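Local coordinates for putative zinc protease (Bordetella pertussis, PDB 3IH6), which probably acts as a zinc-dependent metalloendopeptidase of the M16 family, this chain being a piece that holds part of an inactive M16 domain, at residues E[52-57]-E[121-126]; E[61-66]-E[101-106]; E[144-149]-E[157-162]; E[42-47]-E[179-184]; E[24-29]-E[71-76]. All blocks are in the same frame, centred on the assembly; numbering follows the deposited sequence.

How the contacts relate
Contacts 3, 4 and 5 are buried, contact 2 is partly buried and contact 1 lies at the surface. Chemistry follows place: contact 1 is polar, with R123 beside backbone carbonyls and a bridging water, whereas the other four are apolar. Contact 1 lies just after helix 39-52, which carries contact 4, and the two touch, A124 CB lying 3.4 Å from L46 O. Contacts 2 and 5 also touch, since the helices of contact 2 lie on the sheet whose strands make contact 5; L63 CD1 is 3.7 Å from V72 CG1. Contact 3 is the most remote, its centre about 34 Å from that of contact 2, and, like contacts 1 and 5, it borders another subunit.

Contact 1: residues E[52-57]-E[121-126]; sequences ADTPSS and LERARS
The exit of helix 39-52, where T54 forms an ST turn, is covered by R123, which reaches across from helix 118-136. R123 carries the whole contact from its side: CG lies anti to the backbone N (chi1 164°) and the chain extends before bending at chi3 (61°), which lays the guanidinium beside the loop. T54 OG1 sits over one face of that group, 4.0 Å above its plane and offset toward the rim. R123 NH1 comes to 3.0 Å from D53 O, but the angle is too poor for a hydrogen bond; its direct acceptor is T49 O, one turn back in helix 39-52, while NH2 bonds weakly to I50 O. The arginine thus meets carbonyls at the C-terminal end of that helix, within the inactive M16 domain. In the guanidinium plane, at its edge, a water accepts from R123 NH1 at 3.1 Å and donates to D53 OD2 at 2.6 Å. It links two opposite charges whose nearest atoms, D53 OD2 and R123 NH1, are 4.6 Å apart. The loop keeps its own shape: T54 OG1 donates to D53 O at 2.7 Å, in the carbonyl plane on a lone pair, and accepts from S56 N at 3.3 Å. A type I turn spans T54 to S57, and T54 O takes both S57 N and S57 OG. Beyond this turn, P55 and S56 pack on S126 and E119 of the second subunit.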
# COMPACT_ATOMS: atom_id res chain seq x y z
N ALA E 52 25.21 -4.57 -0.68
CA ALA E 52 24.42 -4.72 0.55
C ALA E 52 23.20 -5.57 0.44
O ALA E 52 22.70 -6.02 1.44
CB ALA E 52 24.07 -3.32 1.13
N ASP E 53 22.72 -5.83 -0.77
CA ASP E 53 21.42 -6.50 -0.99
C ASP E 53 21.50 -7.97 -1.42
O ASP E 53 22.20 -8.31 -2.41
CB ASP E 53 20.67 -5.67 -2.04
CG ASP E 53 19.26 -6.13 -2.26
OD1 ASP E 53 18.59 -6.41 -1.27
OD2 ASP E 53 18.83 -6.19 -3.43
N THR E 54 20.77 -8.84 -0.69
CA THR E 54 20.77 -10.33 -0.85
C THR E 54 22.07 -11.01 -0.37
O THR E 54 23.14 -10.39 -0.35
CB THR E 54 20.50 -10.85 -2.31
OG1 THR E 54 21.75 -10.87 -3.01
CG2 THR E 54 19.47 -9.96 -3.06
N PRO E 55 21.98 -12.32 -0.07
CA PRO E 55 23.09 -13.18 0.35
C PRO E 55 24.29 -13.19 -0.59
O PRO E 55 25.39 -13.47 -0.14
CB PRO E 55 22.46 -14.55 0.37
CG PRO E 55 21.02 -14.28 0.68
CD PRO E 55 20.70 -13.06 -0.09
N SER E 56 24.08 -12.86 -1.87
CA SER E 56 25.14 -12.68 -2.88
C SER E 56 25.91 -11.36 -2.81
O SER E 56 26.94 -11.23 -3.50
CB SER E 56 24.54 -12.75 -4.28
OG SER E 56 24.09 -14.05 -4.55
N SER E 57 25.43 -10.41 -2.02
CA SER E 57 26.03 -9.08 -1.94
C SER E 57 27.46 -9.17 -1.32
O SER E 57 27.73 -10.10 -0.60
CB SER E 57 25.17 -8.18 -1.08
OG SER E 57 25.27 -8.60 0.28
N LEU E 121 26.12 -6.02 -11.86
CA LEU E 121 25.57 -4.78 -12.35
C LEU E 121 24.17 -5.02 -12.88
O LEU E 121 23.27 -4.19 -12.65
CB LEU E 121 26.44 -4.13 -13.44
CG LEU E 121 25.84 -2.91 -14.16
CD1 LEU E 121 25.47 -1.78 -13.22
CD2 LEU E 121 26.82 -2.41 -15.16
N GLU E 122 23.97 -6.13 -13.57
CA GLU E 122 22.65 -6.41 -14.08
C GLU E 122 21.69 -6.68 -12.92
O GLU E 122 20.52 -6.31 -13.00
CB GLU E 122 22.65 -7.60 -15.04
CG GLU E 122 23.35 -7.40 -16.38
CD GLU E 122 22.91 -6.14 -17.11
OE1 GLU E 122 21.82 -5.59 -16.81
OE2 GLU E 122 23.66 -5.68 -17.99
N ARG E 123 22.15 -7.34 -11.84
CA ARG E 123 21.26 -7.53 -10.68
C ARG E 123 20.77 -6.17 -10.08
O ARG E 123 19.57 -5.94 -9.88
CB ARG E 123 21.90 -8.43 -9.61
CG ARG E 123 21.18 -8.34 -8.26
CD ARG E 123 21.64 -9.36 -7.20
NE ARG E 123 23.05 -9.25 -6.83
CZ ARG E 123 23.58 -8.44 -5.89
NH1 ARG E 123 22.84 -7.55 -5.22
NH2 ARG E 123 24.89 -8.49 -5.65
N ALA E 124 21.72 -5.26 -9.87
CA ALA E 124 21.41 -3.95 -9.31
C ALA E 124 20.60 -3.08 -10.29
O ALA E 124 19.67 -2.36 -9.85
CB ALA E 124 22.66 -3.25 -8.92
N ARG E 125 20.91 -3.21 -11.59
CA ARG E 125 20.17 -2.48 -12.62
C ARG E 125 18.73 -2.93 -12.70
O ARG E 125 17.82 -2.10 -12.76
CB ARG E 125 20.83 -2.61 -14.02
CG ARG E 125 20.48 -1.43 -14.94
CD ARG E 125 20.48 -1.71 -16.46
NE ARG E 125 21.57 -2.57 -16.93
CZ ARG E 125 22.79 -2.14 -17.26
NH1 ARG E 125 23.69 -3.02 -17.67
NH2 ARG E 125 23.11 -0.86 -17.20
N SER E 126 18.51 -4.24 -12.72
CA SER E 126 17.12 -4.75 -12.79
C SER E 126 16.26 -4.25 -11.62
O SER E 126 15.12 -3.77 -11.82
CB SER E 126 17.06 -6.27 -12.92
OG SER E 126 15.71 -6.68 -13.20
O HOH W 1 19.81 -7.16 -5.64

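Contact 2: residues E[61-66]-E[101-106]; sequences HALVPT and LQTLTA
L63 of helix 58-63 is the side chain that reaches helix 97-109, and this helix-to-helix contact lies beside the antiparallel sheet of the inactive M16 domain. The CB of L63 points toward helix 97-109. From there CG lies beside the backbone N, anti to the carbonyl carbon (chi1 -54°), and divides the work between two methyls. The L63 and T103 side chains run past each other in opposite directions, with L63 CD2 3.6 Å from both T103 CB and T103 CG2. CD1 goes to the neighbouring position instead, meeting L104 CD1 at 3.8 Å and L104 CB at 4.1 Å, with the two leucines set at a slant to each other. The fork of L63 therefore rests on two consecutive residues of one helix, T103 and L104. T103 meets L63 through CB and CG2, while its OG1 is hydrogen-bonded to K99 O in its own helix. Toward the sheet, L104 packs on A29 of strand 26-32, and L63 also touches A69. Away from that buried side the contact is slighter: the methyl of A62 adds one touch, its CB standing 4.1 Å from T103 CG2.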
# COMPACT_ATOMS: atom_id res chain seq x y z
N HIS E 61 28.40 -11.65 1.99
CA HIS E 61 29.35 -12.74 1.85
C HIS E 61 30.59 -12.61 2.76
O HIS E 61 31.11 -13.61 3.24
CB HIS E 61 29.79 -12.88 0.40
CG HIS E 61 30.47 -14.18 0.13
ND1 HIS E 61 29.77 -15.36 -0.01
CD2 HIS E 61 31.78 -14.49 0.01
CE1 HIS E 61 30.62 -16.34 -0.21
NE2 HIS E 61 31.85 -15.85 -0.19
N ALA E 62 31.05 -11.38 2.99
CA ALA E 62 32.25 -11.16 3.81
C ALA E 62 31.94 -11.31 5.30
O ALA E 62 32.77 -11.82 6.05
CB ALA E 62 32.84 -9.78 3.53
N LEU E 63 30.74 -10.89 5.72
CA LEU E 63 30.44 -10.80 7.15
C LEU E 63 29.64 -11.95 7.79
O LEU E 63 29.76 -12.19 8.98
CB LEU E 63 29.79 -9.45 7.44
CG LEU E 63 30.62 -8.24 6.95
CD1 LEU E 63 29.88 -6.93 7.10
CD2 LEU E 63 31.90 -8.21 7.71
N VAL E 64 28.79 -12.61 7.01
CA VAL E 64 27.78 -13.53 7.57
C VAL E 64 28.18 -15.01 7.53
O VAL E 64 28.17 -15.66 8.58
CB VAL E 64 26.35 -13.32 6.95
CG1 VAL E 64 25.35 -14.24 7.62
CG2 VAL E 64 25.88 -11.85 7.14
N PRO E 65 28.57 -15.54 6.36
CA PRO E 65 29.03 -16.95 6.43
C PRO E 65 30.25 -17.05 7.33
O PRO E 65 30.53 -18.11 7.90
CB PRO E 65 29.44 -17.27 4.98
CG PRO E 65 28.74 -16.22 4.12
CD PRO E 65 28.68 -14.98 5.00
N THR E 66 30.98 -15.95 7.45
CA THR E 66 32.19 -15.92 8.28
C THR E 66 31.83 -15.77 9.77
O THR E 66 32.69 -15.82 10.63
CB THR E 66 33.11 -14.78 7.84
OG1 THR E 66 32.32 -13.61 7.66
CG2 THR E 66 33.78 -15.11 6.48
N LEU E 101 33.49 -4.22 11.94
CA LEU E 101 33.67 -2.91 11.34
C LEU E 101 34.93 -2.90 10.45
O LEU E 101 34.96 -2.28 9.38
CB LEU E 101 33.76 -1.88 12.46
CG LEU E 101 33.59 -0.38 12.19
CD1 LEU E 101 32.37 -0.07 11.36
CD2 LEU E 101 33.52 0.32 13.53
N GLN E 102 35.97 -3.61 10.92
CA GLN E 102 37.21 -3.83 10.19
C GLN E 102 36.93 -4.47 8.83
O GLN E 102 37.35 -3.93 7.80
CB GLN E 102 38.17 -4.72 10.98
CG GLN E 102 39.29 -5.35 10.14
CD GLN E 102 40.13 -4.30 9.42
OE1 GLN E 102 40.40 -3.24 9.98
NE2 GLN E 102 40.54 -4.60 8.18
N THR E 103 36.27 -5.63 8.84
CA THR E 103 35.96 -6.31 7.61
C THR E 103 34.99 -5.52 6.73
O THR E 103 35.17 -5.49 5.52
CB THR E 103 35.42 -7.72 7.86
OG1 THR E 103 36.31 -8.44 8.73
CG2 THR E 103 35.26 -8.49 6.53
N LEU E 104 33.95 -4.92 7.31
CA LEU E 104 33.00 -4.10 6.52
C LEU E 104 33.70 -3.00 5.70
O LEU E 104 33.39 -2.80 4.52
CB LEU E 104 31.96 -3.42 7.44
CG LEU E 104 30.97 -2.47 6.72
CD1 LEU E 104 29.62 -3.14 6.59
CD2 LEU E 104 30.83 -1.22 7.51
N THR E 105 34.59 -2.24 6.33
CA THR E 105 35.25 -1.13 5.62
C THR E 105 36.31 -1.64 4.63
O THR E 105 36.49 -1.06 3.56
CB THR E 105 35.93 -0.12 6.57
OG1 THR E 105 36.89 -0.80 7.39
CG2 THR E 105 34.92 0.60 7.45
N ALA E 106 37.02 -2.72 4.98
CA ALA E 106 37.93 -3.35 3.99
C ALA E 106 37.21 -3.76 2.71
O ALA E 106 37.74 -3.60 1.62
CB ALA E 106 38.67 -4.51 4.59

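Contact 3: residues E[144-149]-E[157-162]; sequences VALSEA and LFFLQR
F158 is wedged against A145 and L146 where helices 139-152 and 157-167 meet as an alpha-alpha corner: the short segments cross at 94°, with axes 9.3 Å apart at closest approach. The tight part is at the ring. A145 CB touches F158 CD1 at 3.4 Å and CE1 at 3.5 Å, approaching obliquely. Because CG of F158 is anti to the backbone N (chi1 179°), the ring reaches out to that methyl, while F158 CB receives L146 CD2 at 3.7 Å. The L146 and F158 side chains cross at about a right angle. Nearer the turn the chains converge, with A149 CB 3.8 Å from F158 N and 4.0 Å from L157 CB, so the small alanine accepts the backbone of the second helix closely. The tight A145-F158 touch lies near the surface, A145 being partly exposed; the looser one, L146 CD2 to F159 CE2 at 4.4 Å, is covered not by solvent but by the third subunit, whose F75 packs on L146 and L26 on F159. Within helix 157-167, F158 CD2 stands 3.7 Å over the centre of the F159 ring. F158 also stacks with W132 of helix 118-136, whose NE1 bonds the F158 carbonyl. With alanine and leucine methyls on one helix and phenylalanine and leucine carbons on the other, the corner has no polar pairing between its segments, and its fit rests on shape and buried apolar surface.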
# COMPACT_ATOMS: atom_id res chain seq x y z
N VAL E 144 5.63 12.94 -6.51
CA VAL E 144 6.60 13.00 -5.43
C VAL E 144 8.01 12.95 -5.99
O VAL E 144 8.87 13.78 -5.62
CB VAL E 144 6.36 11.89 -4.38
CG1 VAL E 144 7.49 11.86 -3.35
CG2 VAL E 144 4.99 12.09 -3.69
N ALA E 145 8.26 12.01 -6.92
CA ALA E 145 9.61 11.86 -7.44
C ALA E 145 10.04 13.11 -8.19
O ALA E 145 11.18 13.50 -8.14
CB ALA E 145 9.73 10.62 -8.33
N LEU E 146 9.10 13.74 -8.88
CA LEU E 146 9.37 14.96 -9.62
C LEU E 146 9.73 16.11 -8.67
O LEU E 146 10.77 16.75 -8.84
CB LEU E 146 8.20 15.31 -10.57
CG LEU E 146 8.30 14.61 -11.94
CD1 LEU E 146 7.09 14.93 -12.82
CD2 LEU E 146 9.59 14.96 -12.66
N SER E 147 8.89 16.33 -7.64
CA SER E 147 9.19 17.33 -6.59
C SER E 147 10.58 17.10 -5.94
O SER E 147 11.31 18.05 -5.73
CB SER E 147 8.04 17.45 -5.54
OG SER E 147 8.03 16.36 -4.61
N GLU E 148 10.96 15.85 -5.67
CA GLU E 148 12.32 15.51 -5.16
C GLU E 148 13.45 15.84 -6.14
O GLU E 148 14.52 16.32 -5.75
CB GLU E 148 12.38 14.03 -4.77
CG GLU E 148 11.57 13.70 -3.48
CD GLU E 148 11.65 12.22 -3.10
OE1 GLU E 148 12.36 11.47 -3.79
OE2 GLU E 148 10.98 11.81 -2.13
N ALA E 149 13.22 15.59 -7.42
CA ALA E 149 14.17 16.05 -8.43
C ALA E 149 14.29 17.60 -8.49
O ALA E 149 15.41 18.15 -8.56
CB ALA E 149 13.79 15.48 -9.82
N LEU E 157 16.13 15.25 -13.62
CA LEU E 157 16.68 14.07 -12.94
C LEU E 157 15.77 12.81 -12.84
O LEU E 157 16.26 11.66 -13.02
CB LEU E 157 17.28 14.45 -11.56
CG LEU E 157 18.48 15.41 -11.64
CD1 LEU E 157 18.82 15.93 -10.26
CD2 LEU E 157 19.66 14.67 -12.24
N PHE E 158 14.48 12.99 -12.56
CA PHE E 158 13.56 11.83 -12.53
C PHE E 158 13.72 10.95 -13.76
O PHE E 158 13.82 9.72 -13.65
CB PHE E 158 12.09 12.25 -12.35
CG PHE E 158 11.14 11.08 -12.34
CD1 PHE E 158 11.24 10.09 -11.37
CD2 PHE E 158 10.20 10.93 -13.33
CE1 PHE E 158 10.39 9.00 -11.38
CE2 PHE E 158 9.34 9.83 -13.34
CZ PHE E 158 9.45 8.86 -12.36
N PHE E 159 13.80 11.58 -14.93
CA PHE E 159 13.99 10.84 -16.16
C PHE E 159 15.43 10.55 -16.50
O PHE E 159 15.75 9.48 -17.05
CB PHE E 159 13.31 11.57 -17.32
CG PHE E 159 11.85 11.68 -17.15
CD1 PHE E 159 11.02 10.57 -17.38
CD2 PHE E 159 11.28 12.86 -16.70
CE1 PHE E 159 9.65 10.67 -17.21
CE2 PHE E 159 9.92 12.95 -16.53
CZ PHE E 159 9.11 11.85 -16.78
N LEU E 160 16.32 11.49 -16.17
CA LEU E 160 17.72 11.36 -16.54
C LEU E 160 18.38 10.24 -15.76
O LEU E 160 19.17 9.48 -16.35
CB LEU E 160 18.47 12.69 -16.37
CG LEU E 160 20.00 12.72 -16.59
CD1 LEU E 160 20.46 12.29 -18.00
CD2 LEU E 160 20.56 14.12 -16.24
N GLN E 161 18.05 10.11 -14.46
CA GLN E 161 18.64 9.07 -13.60
C GLN E 161 18.28 7.72 -14.20
O GLN E 161 19.14 6.84 -14.32
CB GLN E 161 18.20 9.17 -12.11
CG GLN E 161 18.62 10.42 -11.27
CD GLN E 161 20.12 10.75 -11.25
OE1 GLN E 161 20.84 10.49 -12.21
NE2 GLN E 161 20.59 11.36 -10.15
N ARG E 162 17.02 7.56 -14.61
CA ARG E 162 16.57 6.35 -15.30
C ARG E 162 17.42 6.06 -16.54
O ARG E 162 17.85 4.92 -16.74
CB ARG E 162 15.09 6.49 -15.70
CG ARG E 162 14.39 5.17 -16.01
CD ARG E 162 14.43 4.83 -17.47
NE ARG E 162 13.61 5.76 -18.21
CZ ARG E 162 12.65 5.41 -19.05
NH1 ARG E 162 11.94 6.36 -19.67
NH2 ARG E 162 12.41 4.13 -19.29

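Contact 4: residues E[42-47]-E[179-184]; sequences VGLDLA and AYLVRS
L44 turns its CG anti to the backbone N (chi1 -161°) and then bends at chi2 (50°), which sends its two methyls outward from helix 39-52 to Y180 and L181. The site is the end of helix 170-180, where L181 leaves helical geometry as the centre of an inverse gamma turn; its V182 N to Y180 O bond is weak. A helix side thus meets a helix terminus, joining the early helix of the M16 inactive domain to the last helix of the chain, over a backbone separation of 7.8 Å between L44 CA and Y180 CA. The two methyls serve different partners. L44 CD2 goes to the root of the tyrosine, 3.9 Å from Y180 CB and 4.3 Å from Y180 CG, and the side chains cross at about a right angle. The phenol ring leads away from this point, so Y180 contributes mostly its stem; the Y180 side chain also touches P34 and D40. L44 itself also touches L33 and P34, which places the pair beside the loop that precedes helix 39-52. Around the turn, L181 points back at the helix and additionally packs on L51, one of its later residues. L44 CD1 lands on the fork of L181, 4.1 Å from L181 CG and 4.2 Å from each of L181 CD1 and L181 CD2.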
# COMPACT_ATOMS: atom_id res chain seq x y z
N VAL E 42 24.30 7.82 -9.77
CA VAL E 42 23.66 6.53 -9.94
C VAL E 42 24.62 5.37 -9.80
O VAL E 42 24.19 4.28 -9.34
CB VAL E 42 22.78 6.37 -11.19
CG1 VAL E 42 21.72 7.41 -11.20
CG2 VAL E 42 23.58 6.40 -12.43
N GLY E 43 25.89 5.60 -10.13
CA GLY E 43 26.92 4.59 -9.96
C GLY E 43 26.90 4.11 -8.51
O GLY E 43 26.84 2.92 -8.22
N LEU E 44 26.93 5.06 -7.60
CA LEU E 44 26.99 4.73 -6.20
C LEU E 44 25.66 4.15 -5.72
O LEU E 44 25.62 3.33 -4.80
CB LEU E 44 27.36 5.97 -5.39
CG LEU E 44 27.90 5.74 -3.97
CD1 LEU E 44 29.01 4.74 -3.92
CD2 LEU E 44 28.31 7.05 -3.32
N ASP E 45 24.59 4.56 -6.38
CA ASP E 45 23.24 4.06 -6.08
C ASP E 45 23.25 2.55 -6.40
O ASP E 45 23.00 1.70 -5.52
CB ASP E 45 22.27 4.85 -6.97
CG ASP E 45 20.84 4.86 -6.46
OD1 ASP E 45 20.60 4.38 -5.34
OD2 ASP E 45 19.95 5.38 -7.20
N LEU E 46 23.66 2.20 -7.62
CA LEU E 46 23.73 0.79 -8.07
C LEU E 46 24.72 -0.05 -7.24
O LEU E 46 24.41 -1.16 -6.88
CB LEU E 46 24.09 0.71 -9.54
CG LEU E 46 23.08 1.39 -10.48
CD1 LEU E 46 23.68 1.57 -11.89
CD2 LEU E 46 21.79 0.56 -10.47
N ALA E 47 25.89 0.53 -6.94
CA ALA E 47 26.91 -0.09 -6.10
C ALA E 47 26.40 -0.52 -4.73
O ALA E 47 26.70 -1.63 -4.27
CB ALA E 47 28.05 0.85 -5.93
N ALA E 179 35.95 5.76 -6.24
CA ALA E 179 36.29 7.14 -5.80
C ALA E 179 35.56 7.63 -4.53
O ALA E 179 36.11 8.47 -3.81
CB ALA E 179 36.11 8.16 -6.95
N TYR E 180 34.35 7.12 -4.26
CA TYR E 180 33.58 7.50 -3.07
C TYR E 180 33.73 6.57 -1.87
O TYR E 180 33.52 6.99 -0.72
CB TYR E 180 32.09 7.78 -3.41
CG TYR E 180 32.00 9.06 -4.20
CD1 TYR E 180 32.24 9.06 -5.58
CD2 TYR E 180 31.83 10.29 -3.56
CE1 TYR E 180 32.26 10.26 -6.32
CE2 TYR E 180 31.83 11.48 -4.29
CZ TYR E 180 32.05 11.44 -5.66
OH TYR E 180 32.07 12.59 -6.37
N LEU E 181 34.05 5.30 -2.11
CA LEU E 181 34.17 4.39 -0.96
C LEU E 181 35.65 4.33 -0.56
O LEU E 181 36.40 3.40 -0.89
CB LEU E 181 33.48 3.05 -1.22
CG LEU E 181 31.99 3.17 -1.59
CD1 LEU E 181 31.36 1.84 -1.97
CD2 LEU E 181 31.15 3.82 -0.45
N VAL E 182 36.07 5.40 0.13
CA VAL E 182 37.46 5.60 0.49
C VAL E 182 37.58 6.02 1.93
O VAL E 182 36.75 6.79 2.43
CB VAL E 182 38.21 6.64 -0.44
CG1 VAL E 182 38.44 6.06 -1.86
CG2 VAL E 182 37.49 7.98 -0.48
N ARG E 183 38.59 5.50 2.62
CA ARG E 183 38.82 5.83 4.03
C ARG E 183 38.71 7.34 4.37
O ARG E 183 38.04 7.71 5.36
CB ARG E 183 40.15 5.27 4.50
CG ARG E 183 40.48 5.76 5.90
CD ARG E 183 41.34 4.81 6.70
NE ARG E 183 41.29 5.27 8.09
CZ ARG E 183 41.25 4.47 9.16
NH1 ARG E 183 41.25 3.15 9.02
NH2 ARG E 183 41.19 5.02 10.36
N SER E 184 39.34 8.21 3.56
CA SER E 184 39.28 9.69 3.79
C SER E 184 37.84 10.25 3.82
O SER E 184 37.59 11.34 4.34
CB SER E 184 40.10 10.45 2.75
OG SER E 184 39.68 10.12 1.43

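Contact 5: residues E[24-29]-E[71-76]; sequences TPLVAA and GVFGFT
At the far end of the strand that carries F73 to L26, T76 OG1 is gripped twice, by a hydrogen bond with N of S1, a residue probably left from the expression tag, and a weak one with D45 OD1 of helix 39-52. The contact itself is apolar and spans the antiparallel sheet: strand 84-90 runs between strands 71-77 and 26-32, so the two segments are next-but-one neighbours, with L26 CA and V72 CA 9.4 Å apart. Side chains bridge that gap over the middle strand. F73 places CG between its backbone N and carbonyl carbon (chi1 61°), which lays the ring across toward strand 26-32. L26 CD2 meets F73 CE1 at 3.7 Å, coming in obliquely while the side chains cross near a right angle. F73 CZ then stands 4.2 Å from V27 O, a longer approach. On this face Y4 of strand 2-6 meets the F73 ring with ring planes about 20° apart and also packs on L26. V27 points the other way, to L101 of helix 97-109. The contact therefore adds dispersion and burial to a sheet whose strands are joined by backbone bonds, such as those between V27 and A89, and the same face also packs on the fourth subunit, as A28 does on its W155.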
# COMPACT_ATOMS: atom_id res chain seq x y z
N THR E 24 20.97 -6.49 20.15
CA THR E 24 21.72 -6.58 18.91
C THR E 24 22.59 -5.35 18.66
O THR E 24 22.07 -4.27 18.33
CB THR E 24 20.79 -6.83 17.71
OG1 THR E 24 20.22 -8.14 17.82
CG2 THR E 24 21.54 -6.72 16.41
N PRO E 25 23.91 -5.51 18.81
CA PRO E 25 24.80 -4.42 18.41
C PRO E 25 24.81 -4.20 16.89
O PRO E 25 24.55 -5.13 16.12
CB PRO E 25 26.17 -4.88 18.92
CG PRO E 25 25.84 -5.86 20.00
CD PRO E 25 24.65 -6.59 19.48
N LEU E 26 25.04 -2.96 16.49
CA LEU E 26 25.19 -2.58 15.11
C LEU E 26 26.44 -1.77 14.98
O LEU E 26 26.73 -0.95 15.85
CB LEU E 26 23.98 -1.76 14.63
CG LEU E 26 22.71 -2.60 14.46
CD1 LEU E 26 21.53 -2.00 15.22
CD2 LEU E 26 22.39 -2.88 13.00
N VAL E 27 27.20 -2.02 13.93
CA VAL E 27 28.30 -1.14 13.55
C VAL E 27 28.01 -0.60 12.18
O VAL E 27 27.20 -1.18 11.43
CB VAL E 27 29.68 -1.83 13.59
CG1 VAL E 27 30.04 -2.12 15.03
CG2 VAL E 27 29.73 -3.09 12.73
N ALA E 28 28.63 0.54 11.88
CA ALA E 28 28.31 1.28 10.67
C ALA E 28 29.49 2.04 10.14
O ALA E 28 30.35 2.50 10.90
CB ALA E 28 27.13 2.25 10.92
N ALA E 29 29.52 2.18 8.82
CA ALA E 29 30.41 3.13 8.16
C ALA E 29 29.65 4.12 7.24
O ALA E 29 28.93 3.72 6.32
CB ALA E 29 31.51 2.40 7.40
N GLY E 71 23.58 -9.81 9.81
CA GLY E 71 23.07 -9.30 8.56
C GLY E 71 23.84 -8.04 8.22
O GLY E 71 24.69 -7.59 9.01
N VAL E 72 23.52 -7.45 7.06
CA VAL E 72 24.19 -6.30 6.56
C VAL E 72 23.19 -5.33 5.94
O VAL E 72 22.11 -5.74 5.51
CB VAL E 72 25.31 -6.64 5.50
CG1 VAL E 72 26.37 -7.56 6.08
CG2 VAL E 72 24.73 -7.18 4.15
N PHE E 73 23.56 -4.06 5.87
CA PHE E 73 22.67 -3.07 5.26
C PHE E 73 23.42 -1.99 4.53
O PHE E 73 24.57 -1.73 4.82
CB PHE E 73 21.69 -2.48 6.30
CG PHE E 73 22.36 -1.76 7.43
CD1 PHE E 73 22.66 -2.42 8.60
CD2 PHE E 73 22.68 -0.40 7.33
CE1 PHE E 73 23.27 -1.75 9.62
CE2 PHE E 73 23.29 0.26 8.35
CZ PHE E 73 23.59 -0.39 9.50
N GLY E 74 22.75 -1.37 3.56
CA GLY E 74 23.33 -0.32 2.72
C GLY E 74 22.21 0.57 2.20
O GLY E 74 21.26 0.07 1.57
N PHE E 75 22.31 1.87 2.46
CA PHE E 75 21.30 2.87 2.01
C PHE E 75 21.96 4.12 1.46
O PHE E 75 22.96 4.58 2.00
CB PHE E 75 20.38 3.33 3.17
CG PHE E 75 19.78 2.23 3.97
CD1 PHE E 75 20.39 1.80 5.15
CD2 PHE E 75 18.59 1.62 3.57
CE1 PHE E 75 19.82 0.76 5.92
CE2 PHE E 75 18.03 0.58 4.32
CZ PHE E 75 18.65 0.15 5.49
N THR E 76 21.44 4.65 0.36
CA THR E 76 21.85 5.97 -0.09
C THR E 76 20.72 6.94 0.33
O THR E 76 19.55 6.66 0.17
CB THR E 76 22.23 6.02 -1.59
OG1 THR E 76 21.16 5.54 -2.38
CG2 THR E 76 23.46 5.13 -1.89